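Local coordinates for regulator of chromosome condensation (Saccharomyces cerevisiae, PDB 3OF7), which promotes the exchange of GDP for GTP on the small GTPases Gsp1 and Gsp2 and also binds chromatin, at residues E354-D359 and R365-P370. Sequence-based numbering, arbitrary orientation.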
loop_
_atom_site.group_PDB
_atom_site.type_symbol
_atom_site.label_atom_id
_atom_site.label_comp_id
_atom_site.label_asym_id
_atom_site.label_seq_id
_atom_site.Cartn_x
_atom_site.Cartn_y
_atom_site.Cartn_z
ATOM N N GLU A 354 -15.780 -7.554 22.855
ATOM C CA GLU A 354 -17.125 -7.102 23.217
ATOM C C GLU A 354 -17.539 -5.803 22.517
ATOM O O GLU A 354 -18.734 -5.531 22.369
ATOM C CB GLU A 354 -17.260 -6.956 24.742
ATOM C CG GLU A 354 -17.564 -8.270 25.474
ATOM C CD GLU A 354 -18.030 -8.063 26.915
ATOM O OE1 GLU A 354 -18.338 -6.908 27.297
ATOM O OE2 GLU A 354 -18.096 -9.068 27.661
ATOM N N TYR A 355 -16.564 -5.015 22.075
ATOM C CA TYR A 355 -16.845 -3.773 21.341
ATOM C C TYR A 355 -17.039 -3.996 19.830
ATOM O O TYR A 355 -17.147 -3.034 19.071
ATOM C CB TYR A 355 -15.770 -2.705 21.601
ATOM C CG TYR A 355 -14.352 -3.183 21.376
ATOM C CD1 TYR A 355 -13.605 -3.702 22.431
ATOM C CD2 TYR A 355 -13.757 -3.119 20.111
ATOM C CE1 TYR A 355 -12.302 -4.156 22.239
ATOM C CE2 TYR A 355 -12.444 -3.572 19.904
ATOM C CZ TYR A 355 -11.724 -4.086 20.976
ATOM O OH TYR A 355 -10.431 -4.542 20.807
ATOM N N THR A 356 -17.078 -5.257 19.406
ATOM C CA THR A 356 -17.403 -5.600 18.018
ATOM C C THR A 356 -18.765 -4.989 17.686
ATOM O O THR A 356 -19.715 -5.130 18.465
ATOM C CB THR A 356 -17.448 -7.134 17.807
ATOM O OG1 THR A 356 -16.146 -7.694 18.029
ATOM C CG2 THR A 356 -17.894 -7.494 16.400
ATOM N N TYR A 357 -18.848 -4.290 16.555
ATOM C CA TYR A 357 -20.105 -3.705 16.113
ATOM C C TYR A 357 -20.974 -4.753 15.429
ATOM O O TYR A 357 -20.532 -5.425 14.488
ATOM C CB TYR A 357 -19.879 -2.511 15.175
ATOM C CG TYR A 357 -21.125 -2.113 14.396
ATOM C CD1 TYR A 357 -22.149 -1.381 15.000
ATOM C CD2 TYR A 357 -21.288 -2.499 13.066
ATOM C CE1 TYR A 357 -23.299 -1.029 14.292
ATOM C CE2 TYR A 357 -22.430 -2.149 12.346
ATOM C CZ TYR A 357 -23.430 -1.416 12.966
ATOM O OH TYR A 357 -24.556 -1.077 12.245
ATOM N N LYS A 358 -22.206 -4.880 15.922
ATOM C CA LYS A 358 -23.228 -5.736 15.326
ATOM C C LYS A 358 -24.357 -4.845 14.817
ATOM O O LYS A 358 -24.742 -3.888 15.489
ATOM C CB LYS A 358 -23.775 -6.740 16.349
ATOM C CG LYS A 358 -22.811 -7.852 16.741
ATOM C CD LYS A 358 -23.435 -8.790 17.780
ATOM C CE LYS A 358 -22.361 -9.580 18.508
ATOM N NZ LYS A 358 -22.911 -10.606 19.456
ATOM N N ASP A 359 -24.876 -5.153 13.631
ATOM C CA ASP A 359 -25.954 -4.353 13.048
ATOM C C ASP A 359 -27.313 -4.704 13.669
ATOM O O ASP A 359 -27.395 -5.533 14.581
ATOM C CB ASP A 359 -25.980 -4.465 11.514
ATOM C CG ASP A 359 -26.331 -5.852 11.016
ATOM O OD1 ASP A 359 -26.875 -6.685 11.773
ATOM O OD2 ASP A 359 -26.073 -6.115 9.822
ATOM N N ARG A 365 -20.287 -6.740 12.024
ATOM C CA ARG A 365 -19.836 -6.107 10.773
ATOM C C ARG A 365 -18.461 -5.464 10.882
ATOM O O ARG A 365 -17.800 -5.257 9.860
ATOM C CB ARG A 365 -20.817 -5.015 10.312
ATOM C CG ARG A 365 -22.289 -5.419 10.175
ATOM C CD ARG A 365 -22.636 -6.169 8.883
ATOM N NE ARG A 365 -21.975 -5.669 7.667
ATOM C CZ ARG A 365 -22.441 -4.733 6.840
ATOM N NH1 ARG A 365 -23.593 -4.117 7.069
ATOM N NH2 ARG A 365 -21.734 -4.394 5.769
ATOM N N ALA A 366 -18.045 -5.114 12.102
ATOM C CA ALA A 366 -16.827 -4.318 12.303
ATOM C C ALA A 366 -16.208 -4.429 13.701
ATOM O O ALA A 366 -16.903 -4.666 14.689
ATOM C CB ALA A 366 -17.082 -2.836 11.954
ATOM N N VAL A 367 -14.893 -4.231 13.762
ATOM C CA VAL A 367 -14.151 -4.137 15.028
ATOM C C VAL A 367 -13.505 -2.754 15.030
ATOM O O VAL A 367 -12.479 -2.544 14.376
ATOM C CB VAL A 367 -13.085 -5.262 15.150
ATOM C CG1 VAL A 367 -12.297 -5.141 16.469
ATOM C CG2 VAL A 367 -13.744 -6.642 15.057
ATOM N N PRO A 368 -14.130 -1.781 15.718
ATOM C CA PRO A 368 -13.770 -0.382 15.504
ATOM C C PRO A 368 -12.609 0.165 16.335
ATOM O O PRO A 368 -12.261 1.332 16.183
ATOM C CB PRO A 368 -15.056 0.354 15.866
ATOM C CG PRO A 368 -15.646 -0.487 16.940
ATOM C CD PRO A 368 -15.303 -1.910 16.605
ATOM N N LEU A 369 -12.048 -0.646 17.225
ATOM C CA LEU A 369 -10.841 -0.254 17.957
ATOM C C LEU A 369 -9.715 -1.200 17.574
ATOM O O LEU A 369 -9.969 -2.382 17.353
ATOM C CB LEU A 369 -11.059 -0.334 19.471
ATOM C CG LEU A 369 -12.158 0.479 20.149
ATOM C CD1 LEU A 369 -12.181 0.108 21.640
ATOM C CD2 LEU A 369 -11.975 1.983 19.945
ATOM N N PRO A 370 -8.470 -0.688 17.496
ATOM C CA PRO A 370 -7.319 -1.534 17.179
ATOM C C PRO A 370 -7.263 -2.705 18.148
ATOM O O PRO A 370 -7.302 -2.499 19.364
ATOM C CB PRO A 370 -6.123 -0.602 17.400
ATOM C CG PRO A 370 -6.655 0.745 17.219
ATOM C CD PRO A 370 -8.080 0.722 17.682
HETATM O O HOH W 1 -26.095 -4.167 7.933
#
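A classic beta bulge marks this antiparallel hairpin in the sixth RCC1 repeat of the beta-propeller: Arg-365 and Ala-366 together face Tyr-357. Tyr-357 O takes the N-H of Arg-365 at 2.8 Å, nearly straight, and a weak second bond from Ala-366 N, while Tyr-357 N donates to Ala-366 O at 2.7 Å. With CG anti to the backbone N (chi1 164°), the Tyr-357 ring runs beside Arg-365, whose CB meets the ring edge at CD2, 3.8 Å away. Asp-359 OD2 and Arg-365 NH1, 4.2 Å apart, miss a salt bridge; one water joins them, donating to OD2 and accepting weakly from NH1. Asp-359 OD1 takes the N-H of Lys-363, and Arg-365 NE is salt-bridged to Asp-341. Leu-369 CD1 sits over the Tyr-355 ring, 3.9 Å from its centroid, Pro-368 CD lies at the edge, Val-367 CG1 approaches CE2, and Tyr-355 OH is hydrogen-bonded to Thr-371 OG1. An alanine in place of Tyr-355 would probably leave Leu-369 without its aromatic partner and Thr-371 without the phenol. At Leu-369 the chain turns a corner into strand 370-372, which pairs with 334-337; Arg-365 and Val-367 bond through their backbones to Leu-340 and Gly-338, and Tyr-357 touches Val-295.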